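Local atomic coordinates of putative methyl-accepting chemotaxis signal transduction protein (Campylobacter jejuni subsp. jejuni serotype O:2, PDB entry 4XMR), a protein that probably acts as a chemotaxis receptor, binding isoleucine in its tandem PAS sensory domain and relaying the signal across the membrane. Residues N17-L22 and N214-Y219; N176-D181 and C239-A244. All coordinates share one frame; numbering follows the deposited sequence. Where two conformers were deposited one is given.

Interaction 1. Residues N17-L22 and N214-Y219; sequences NQTDLL and NNFFSY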
ATOM      1  N   ASN B  17     -17.562  -7.624  13.709  0.59 15.37           N
ATOM      2  CA  ASN B  17     -17.319  -6.891  12.477  0.59 16.01           C
ATOM      3  C   ASN B  17     -16.663  -5.541  12.739  0.59 12.96           C
ATOM      4  O   ASN B  17     -15.731  -5.165  12.025  0.59 14.37           O
ATOM      5  CB  ASN B  17     -18.586  -6.730  11.636  0.59 19.51           C
ATOM      6  CG  ASN B  17     -18.283  -6.210  10.231  0.59 20.36           C
ATOM      7  OD1 ASN B  17     -17.731  -6.927   9.388  0.59 26.01           O
ATOM      8  ND2 ASN B  17     -18.638  -4.956   9.976  0.59 19.87           N
ATOM      9  N   GLN B  18     -17.120  -4.822  13.763  1.00 12.94           N
ATOM     10  CA  GLN B  18     -16.476  -3.551  14.095  1.00 12.41           C
ATOM     11  C   GLN B  18     -15.003  -3.767  14.424  1.00 12.83           C
ATOM     12  O   GLN B  18     -14.151  -2.971  14.027  1.00 12.23           O
ATOM     13  CB  GLN B  18     -17.181  -2.845  15.253  1.00 12.79           C
ATOM     14  CG  GLN B  18     -18.589  -2.363  14.913  1.00 14.49           C
ATOM     15  CD  GLN B  18     -18.581  -1.291  13.840  1.00 19.50           C
ATOM     16  OE1 GLN B  18     -18.762  -1.580  12.659  1.00 23.81           O
ATOM     17  NE2 GLN B  18     -18.367  -0.048  14.247  1.00 20.69           N
ATOM     18  N   THR B  19     -14.697  -4.865  15.112  1.00 12.50           N
ATOM     19  CA  THR B  19     -13.310  -5.218  15.407  1.00 13.29           C
ATOM     20  C   THR B  19     -12.533  -5.447  14.112  1.00 12.13           C
ATOM     21  O   THR B  19     -11.412  -4.957  13.957  1.00 13.25           O
ATOM     22  CB  THR B  19     -13.242  -6.483  16.267  1.00 13.76           C
ATOM     23  OG1 THR B  19     -13.894  -6.225  17.512  1.00 14.85           O
ATOM     24  CG2 THR B  19     -11.799  -6.878  16.553  1.00 18.53           C
ATOM     25  N   ASP B  20     -13.139  -6.176  13.180  1.00 13.18           N
ATOM     26  CA  ASP B  20     -12.502  -6.412  11.885  1.00 13.97           C
ATOM     27  C   ASP B  20     -12.223  -5.114  11.139  1.00 13.51           C
ATOM     28  O   ASP B  20     -11.154  -4.933  10.550  1.00 13.37           O
ATOM     29  CB  ASP B  20     -13.370  -7.314  11.006  1.00 15.57           C
ATOM     30  CG  ASP B  20     -13.394  -8.757  11.475  1.00 18.78           C
ATOM     31  OD1 ASP B  20     -12.520  -9.156  12.269  1.00 24.60           O
ATOM     32  OD2 ASP B  20     -14.294  -9.492  11.024  1.00 25.96           O
ATOM     33  N   LEU B  21     -13.184  -4.204  11.145  1.00 13.25           N
ATOM     34  CA  LEU B  21     -12.976  -2.940  10.446  1.00 13.08           C
ATOM     35  C   LEU B  21     -11.929  -2.066  11.122  1.00 10.79           C
ATOM     36  O   LEU B  21     -11.130  -1.410  10.439  1.00 12.08           O
ATOM     37  CB  LEU B  21     -14.292  -2.188  10.245  1.00 12.69           C
ATOM     38  CG  LEU B  21     -15.331  -2.955   9.428  1.00 15.16           C
ATOM     39  CD1 LEU B  21     -16.505  -2.052   9.174  1.00 16.80           C
ATOM     40  CD2 LEU B  21     -14.754  -3.492   8.123  1.00 21.62           C
ATOM     41  N   LEU B  22     -11.907  -2.051  12.445  1.00 11.41           N
ATOM     42  CA  LEU B  22     -10.849  -1.342  13.142  1.00 11.33           C
ATOM     43  C   LEU B  22      -9.477  -1.898  12.754  1.00 11.18           C
ATOM     44  O   LEU B  22      -8.533  -1.131  12.510  1.00 12.53           O
ATOM     45  CB  LEU B  22     -11.070  -1.409  14.656  1.00 11.43           C
ATOM     46  CG  LEU B  22     -10.010  -0.695  15.498  1.00 12.09           C
ATOM     47  CD1 LEU B  22      -9.899   0.781  15.128  1.00 14.13           C
ATOM     48  CD2 LEU B  22     -10.352  -0.847  16.982  1.00 15.10           C
ATOM     49  N   ASN B 214      -9.025  -2.369  21.944  0.63 14.55           N
ATOM     50  CA  ASN B 214     -10.031  -3.232  21.319  0.63 15.83           C
ATOM     51  C   ASN B 214     -11.236  -3.600  22.160  0.63 16.10           C
ATOM     52  O   ASN B 214     -12.083  -4.379  21.725  0.63 18.45           O
ATOM     53  CB  ASN B 214      -9.402  -4.487  20.715  0.63 19.76           C
ATOM     54  CG  ASN B 214      -8.884  -4.243  19.332  0.63 20.83           C
ATOM     55  OD1 ASN B 214      -9.663  -4.058  18.397  0.63 21.24           O
ATOM     56  ND2 ASN B 214      -7.568  -4.213  19.191  0.63 18.40           N
ATOM     57  N   ASN B 215     -11.325  -3.019  23.348  1.00 14.75           N
ATOM     58  CA  ASN B 215     -12.446  -3.282  24.243  1.00 14.74           C
ATOM     59  C   ASN B 215     -13.549  -2.265  23.985  1.00 13.97           C
ATOM     60  O   ASN B 215     -13.327  -1.062  24.054  1.00 14.95           O
ATOM     61  CB  ASN B 215     -11.988  -3.224  25.698  1.00 15.82           C
ATOM     62  CG  ASN B 215     -10.940  -4.267  26.011  1.00 19.97           C
ATOM     63  OD1 ASN B 215     -11.055  -5.422  25.595  1.00 25.48           O
ATOM     64  ND2 ASN B 215      -9.909  -3.870  26.744  1.00 20.30           N
ATOM     65  N   PHE B 216     -14.743  -2.745  23.673  1.00 13.27           N
ATOM     66  CA  PHE B 216     -15.833  -1.831  23.361  1.00 13.02           C
ATOM     67  C   PHE B 216     -16.371  -1.103  24.576  1.00 13.93           C
ATOM     68  O   PHE B 216     -16.495  -1.673  25.674  1.00 17.37           O
ATOM     69  CB  PHE B 216     -16.962  -2.552  22.638  1.00 15.69           C
ATOM     70  CG  PHE B 216     -16.610  -2.907  21.241  1.00 16.19           C
ATOM     71  CD1 PHE B 216     -16.857  -2.019  20.202  1.00 16.68           C
ATOM     72  CD2 PHE B 216     -15.979  -4.107  20.963  1.00 18.83           C
ATOM     73  CE1 PHE B 216     -16.505  -2.342  18.903  1.00 16.61           C
ATOM     74  CE2 PHE B 216     -15.621  -4.434  19.674  1.00 19.47           C
ATOM     75  CZ  PHE B 216     -15.880  -3.551  18.645  1.00 19.49           C
ATOM     76  N   PHE B 217     -16.724   0.158  24.365  1.00 13.94           N
ATOM     77  CA  PHE B 217     -17.250   0.997  25.429  1.00 15.37           C
ATOM     78  C   PHE B 217     -18.401   1.863  24.946  1.00 14.43           C
ATOM     79  O   PHE B 217     -18.490   2.187  23.756  1.00 16.01           O
ATOM     80  CB  PHE B 217     -16.146   1.891  25.993  1.00 16.88           C
ATOM     81  CG  PHE B 217     -15.384   2.659  24.947  1.00 16.71           C
ATOM     82  CD1 PHE B 217     -15.921   3.806  24.369  1.00 17.19           C
ATOM     83  CD2 PHE B 217     -14.126   2.240  24.547  1.00 16.24           C
ATOM     84  CE1 PHE B 217     -15.207   4.521  23.404  1.00 15.75           C
ATOM     85  CE2 PHE B 217     -13.408   2.945  23.584  1.00 16.72           C
ATOM     86  CZ  PHE B 217     -13.947   4.080  23.017  1.00 16.30           C
ATOM     87  N   SER B 218     -19.266   2.246  25.879  1.00 17.10           N
ATOM     88  CA  SER B 218     -20.313   3.218  25.604  1.00 17.98           C
ATOM     89  C   SER B 218     -19.816   4.613  25.946  1.00 18.64           C
ATOM     90  O   SER B 218     -19.024   4.798  26.873  1.00 20.33           O
ATOM     91  CB  SER B 218     -21.574   2.897  26.410  1.00 21.21           C
ATOM     92  OG  SER B 218     -22.140   1.674  25.985  1.00 23.19           O
ATOM     93  N   TYR B 219     -20.264   5.592  25.173  1.00 17.57           N
ATOM     94  CA  TYR B 219     -19.981   6.987  25.468  1.00 18.35           C
ATOM     95  C   TYR B 219     -21.062   7.834  24.821  1.00 19.57           C
ATOM     96  O   TYR B 219     -21.878   7.323  24.052  1.00 20.11           O
ATOM     97  CB  TYR B 219     -18.578   7.391  24.981  1.00 18.19           C
ATOM     98  CG  TYR B 219     -18.459   7.575  23.482  1.00 17.77           C
ATOM     99  CD1 TYR B 219     -18.319   6.479  22.633  1.00 17.64           C
ATOM    100  CD2 TYR B 219     -18.477   8.847  22.914  1.00 20.51           C
ATOM    101  CE1 TYR B 219     -18.207   6.645  21.264  1.00 18.14           C
ATOM    102  CE2 TYR B 219     -18.360   9.021  21.544  1.00 20.23           C
ATOM    103  CZ  TYR B 219     -18.226   7.920  20.727  1.00 17.83           C
ATOM    104  OH  TYR B 219     -18.119   8.087  19.369  1.00 19.57           O
TER
HETATM  105  O   HOH W   1      -9.305  -4.586  15.807  1.00 20.46           O
HETATM  106  O   HOH W   2     -12.423  -6.210  19.800  1.00 31.79           O
HETATM  107  O   HOH W   3     -12.472  -4.179  18.927  1.00 44.91           O
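Thr19 and Asn214 mark the nearest backbone approach, their CA atoms 7.0 Å apart, where a turn of helix 9-48 meets the loop that leads into strand 217-221. Direct contact is side chain to side chain, and water bridges supply the polar links. Phe216 turns its ring edge to the helix: its CE2 lies 3.3 Å from Thr19 OG1, and its CZ is 3.7 Å from Gln18 CB. With OG1 anti to its own carbonyl carbon (chi1 -62°), Thr19 brings the hydroxyl to that edge while OG1 also bonds Leu15 O one helical turn back, a usual way for threonine to settle in a helix. The clearest water bridge joins Thr19 O to Asn214 OD1, which additionally meets Leu22 CD2 at 3.6 Å. A further water site lies between Thr19 OG1 and Asn214 O, though its exact position is doubtful. An asparagine suits this loop, since its phi is positive (68°) and its amide oxygen can accept from water. Phe216 also packs on Leu227 and Ala229 of strand 224-233, Gln18 and Leu22 reach Ile240 of strand 236-243, and Leu21 and Asp20 face the second subunit.

Interaction 2. Residues N176-D181 and C239-A244; sequences NTFLFD and CITESA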
ATOM      1  N   ASN B 176     -16.632   3.577  10.292  1.00 11.73           N
ATOM      2  CA  ASN B 176     -16.415   4.917  10.796  1.00 11.23           C
ATOM      3  C   ASN B 176     -15.152   4.932  11.644  1.00 11.85           C
ATOM      4  O   ASN B 176     -15.211   4.999  12.890  1.00 11.51           O
ATOM      5  CB  ASN B 176     -17.615   5.379  11.604  1.00 12.59           C
ATOM      6  CG  ASN B 176     -17.484   6.809  12.051  1.00 13.73           C
ATOM      7  OD1 ASN B 176     -17.081   7.682  11.272  1.00 14.45           O
ATOM      8  ND2 ASN B 176     -17.821   7.067  13.309  1.00 16.19           N
ATOM      9  N   THR B 177     -14.012   4.834  10.960  1.00 10.52           N
ATOM     10  CA  THR B 177     -12.727   4.748  11.631  1.00 10.02           C
ATOM     11  C   THR B 177     -11.973   6.063  11.526  1.00 10.06           C
ATOM     12  O   THR B 177     -12.164   6.841  10.588  1.00 12.06           O
ATOM     13  CB  THR B 177     -11.868   3.611  11.070  1.00 10.35           C
ATOM     14  OG1 THR B 177     -11.662   3.840   9.672  1.00 11.53           O
ATOM     15  CG2 THR B 177     -12.547   2.255  11.261  1.00 12.20           C
ATOM     16  N   PHE B 178     -11.122   6.313  12.513  1.00 10.49           N
ATOM     17  CA  PHE B 178     -10.362   7.553  12.572  1.00 10.65           C
ATOM     18  C   PHE B 178      -9.108   7.373  13.414  1.00 10.54           C
ATOM     19  O   PHE B 178      -8.975   6.385  14.125  1.00 11.73           O
ATOM     20  CB  PHE B 178     -11.233   8.742  13.028  1.00 12.06           C
ATOM     21  CG  PHE B 178     -12.049   8.492  14.280  1.00 11.86           C
ATOM     22  CD1 PHE B 178     -13.274   7.839  14.201  1.00 12.75           C
ATOM     23  CD2 PHE B 178     -11.631   8.966  15.517  1.00 13.72           C
ATOM     24  CE1 PHE B 178     -14.046   7.620  15.340  1.00 12.73           C
ATOM     25  CE2 PHE B 178     -12.405   8.756  16.663  1.00 13.83           C
ATOM     26  CZ  PHE B 178     -13.609   8.084  16.561  1.00 12.42           C
ATOM     27  N   LEU B 179      -8.176   8.312  13.279  1.00 11.28           N
ATOM     28  CA  LEU B 179      -6.893   8.262  13.963  1.00 11.78           C
ATOM     29  C   LEU B 179      -6.650   9.530  14.755  1.00 12.44           C
ATOM     30  O   LEU B 179      -6.904  10.624  14.258  1.00 14.22           O
ATOM     31  CB  LEU B 179      -5.741   8.151  12.959  1.00 14.79           C
ATOM     32  CG  LEU B 179      -5.623   6.960  12.031  1.00 15.75           C
ATOM     33  CD1 LEU B 179      -4.339   7.121  11.210  1.00 14.85           C
ATOM     34  CD2 LEU B 179      -5.615   5.657  12.813  1.00 16.06           C
ATOM     35  N   PHE B 180      -6.110   9.370  15.963  1.00 13.45           N
ATOM     36  CA  PHE B 180      -5.558  10.482  16.726  1.00 13.49           C
ATOM     37  C   PHE B 180      -4.045  10.401  16.699  1.00 15.06           C
ATOM     38  O   PHE B 180      -3.475   9.311  16.668  1.00 15.16           O
ATOM     39  CB  PHE B 180      -6.004  10.421  18.187  1.00 15.06           C
ATOM     40  CG  PHE B 180      -7.473  10.605  18.385  1.00 14.02           C
ATOM     41  CD1 PHE B 180      -8.008  11.878  18.487  1.00 14.38           C
ATOM     42  CD2 PHE B 180      -8.311   9.506  18.489  1.00 14.35           C
ATOM     43  CE1 PHE B 180      -9.360  12.058  18.673  1.00 15.83           C
ATOM     44  CE2 PHE B 180      -9.665   9.679  18.678  1.00 16.26           C
ATOM     45  CZ  PHE B 180     -10.189  10.956  18.775  1.00 16.88           C
ATOM     46  N   ASP B 181      -3.391  11.556  16.722  1.00 16.50           N
ATOM     47  CA  ASP B 181      -1.941  11.571  16.804  1.00 16.92           C
ATOM     48  C   ASP B 181      -1.455  11.390  18.239  1.00 19.48           C
ATOM     49  O   ASP B 181      -2.249  11.143  19.151  1.00 21.22           O
ATOM     50  CB  ASP B 181      -1.354  12.827  16.147  1.00 17.93           C
ATOM     51  CG  ASP B 181      -1.740  14.118  16.862  1.00 20.40           C
ATOM     52  OD1 ASP B 181      -2.128  14.087  18.051  1.00 21.86           O
ATOM     53  OD2 ASP B 181      -1.622  15.184  16.224  1.00 23.16           O
ATOM     54  N   CYS B 239      -9.503   4.430  16.163  1.00  9.66           N
ATOM     55  CA  CYS B 239     -10.815   4.159  16.755  1.00 11.11           C
ATOM     56  C   CYS B 239     -11.863   3.845  15.698  1.00 10.00           C
ATOM     57  O   CYS B 239     -11.736   4.252  14.528  1.00 11.29           O
ATOM     58  CB  CYS B 239     -11.315   5.378  17.532  1.00 12.90           C
ATOM     59  SG  CYS B 239     -10.289   5.904  18.919  1.00 14.91           S
ATOM     60  N   ILE B 240     -12.902   3.133  16.122  1.00 10.18           N
ATOM     61  CA  ILE B 240     -14.118   2.967  15.341  1.00 10.23           C
ATOM     62  C   ILE B 240     -15.290   3.251  16.274  1.00 10.77           C
ATOM     63  O   ILE B 240     -15.293   2.832  17.442  1.00 12.23           O
ATOM     64  CB  ILE B 240     -14.200   1.551  14.714  1.00 10.46           C
ATOM     65  CG1 ILE B 240     -15.306   1.493  13.666  1.00 12.14           C
ATOM     66  CG2 ILE B 240     -14.350   0.456  15.787  1.00 12.05           C
ATOM     67  CD1 ILE B 240     -15.249   0.239  12.811  1.00 12.49           C
ATOM     68  N   THR B 241     -16.273   4.002  15.796  1.00 10.85           N
ATOM     69  CA  THR B 241     -17.444   4.256  16.619  1.00 10.69           C
ATOM     70  C   THR B 241     -18.709   4.181  15.785  1.00 10.91           C
ATOM     71  O   THR B 241     -18.671   4.367  14.558  1.00 12.59           O
ATOM     72  CB  THR B 241     -17.413   5.635  17.328  1.00 12.67           C
ATOM     73  OG1 THR B 241     -17.593   6.683  16.364  1.00 13.83           O
ATOM     74  CG2 THR B 241     -16.114   5.848  18.095  1.00 14.38           C
ATOM     75  N   GLU B 242     -19.820   3.906  16.462  1.00 12.81           N
ATOM     76  CA  GLU B 242     -21.112   3.846  15.813  1.00 13.58           C
ATOM     77  C   GLU B 242     -22.187   4.312  16.777  1.00 13.33           C
ATOM     78  O   GLU B 242     -22.041   4.187  17.991  1.00 15.49           O
ATOM     79  CB  GLU B 242     -21.416   2.413  15.367  1.00 17.84           C
ATOM     80  CG  GLU B 242     -22.665   2.274  14.518  1.00 21.68           C
ATOM     81  CD  GLU B 242     -22.659   3.188  13.295  1.00 28.28           C
ATOM     82  OE1 GLU B 242     -23.029   4.377  13.425  1.00 30.20           O
ATOM     83  OE2 GLU B 242     -22.299   2.715  12.199  1.00 33.69           O
ATOM     84  N   SER B 243     -23.270   4.854  16.237  1.00 14.64           N
ATOM     85  CA  SER B 243     -24.436   5.182  17.050  1.00 16.17           C
ATOM     86  C   SER B 243     -25.001   3.934  17.729  1.00 13.26           C
ATOM     87  O   SER B 243     -25.096   2.870  17.107  1.00 14.92           O
ATOM     88  CB  SER B 243     -25.521   5.796  16.172  1.00 20.24           C
ATOM     89  OG  SER B 243     -26.743   5.884  16.866  1.00 28.51           O
ATOM     90  N   ALA B 244     -25.406   4.063  18.991  1.00 15.68           N
ATOM     91  CA  ALA B 244     -26.042   2.951  19.697  1.00 15.02           C
ATOM     92  C   ALA B 244     -27.312   2.500  18.972  1.00 14.87           C
ATOM     93  O   ALA B 244     -27.684   1.326  19.026  1.00 15.16           O
ATOM     94  CB  ALA B 244     -26.356   3.344  21.136  1.00 18.77           C
TER
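Cys239, already joined to Cys230 by a disulfide, meets two phenylalanine rings, each in a different way. Its CB lies over one face of the Phe178 ring, a CH-pi contact 3.9 Å from the centroid, displaced toward the rim, whereas SG approaches that ring obliquely. The same sulfur sits at the edge of the Phe180 ring, 3.8 Å from CE2. Phe178 CG stands between its own backbone N and carbonyl carbon (chi1 50°), the crowded position, and the ring beyond it lies against Cys239 CB. Flat, polarisable rings suit a disulfide sulfur in a buried place; Phe180 also meets His201 edge-to-face.

Strands 177-180 and 236-243 are antiparallel neighbours in the five-stranded sheet of what is probably the membrane-proximal PAS-like module, the half of the tandem sensor that does not hold isoleucine. Phe178 and Cys239 form a hydrogen-bonded pair, with Cys239 N to Phe178 O at 2.9 Å and a matching bond from Phe178 N to Cys239 O. Thr177 and Ile240 make the adjoining non-hydrogen-bonded pair, and on their side of the sheet Thr177 CG2 rests 3.7 Å from Ile240 CD1, while the threonine hydroxyl bonds Thr25 of helix 9-48. The branched residues suit the extended backbone.

At the start of strand 177-180, Asn176 grips Thr241 twice. Its O accepts a long bond from Thr241 N, 3.3 Å, and its side chain, CG anti to the backbone N (chi1 -175°), sends ND2 to Thr241 O at 3.1 Å. That oxygen lies in the asparagine amide plane, but ND2 stands well above the threonine carbonyl plane. Thr241 OG1 bonds Arg226 of strand 224-233, and its CG2 meets the Phe178 ring edge, 3.7 Å from CZ.

How the interactions relate
Interactions 1 and 2 lie on the same five-stranded sheet, their centres about 9 Å apart, and Ile240 joins them: CD1 touches Gln18 NE2 at 3.4 Å and Leu21 CB at 3.7 Å. Leu22 CD1 packs on Cys239 C, and on the side of the sheet away from the helix Tyr219 OH meets Thr241 CG2 at 3.3 Å. Interaction 1 sets helix 9-48 against the loop at the edge of that sheet, while interaction 2 pairs two of its strands, with Ile240 and Thr177 reaching the helix. The isoleucine pocket, lined by Tyr82, Trp115, Asp133 and Asp160 among others, belongs to the other module, so neither contact touches the ligand.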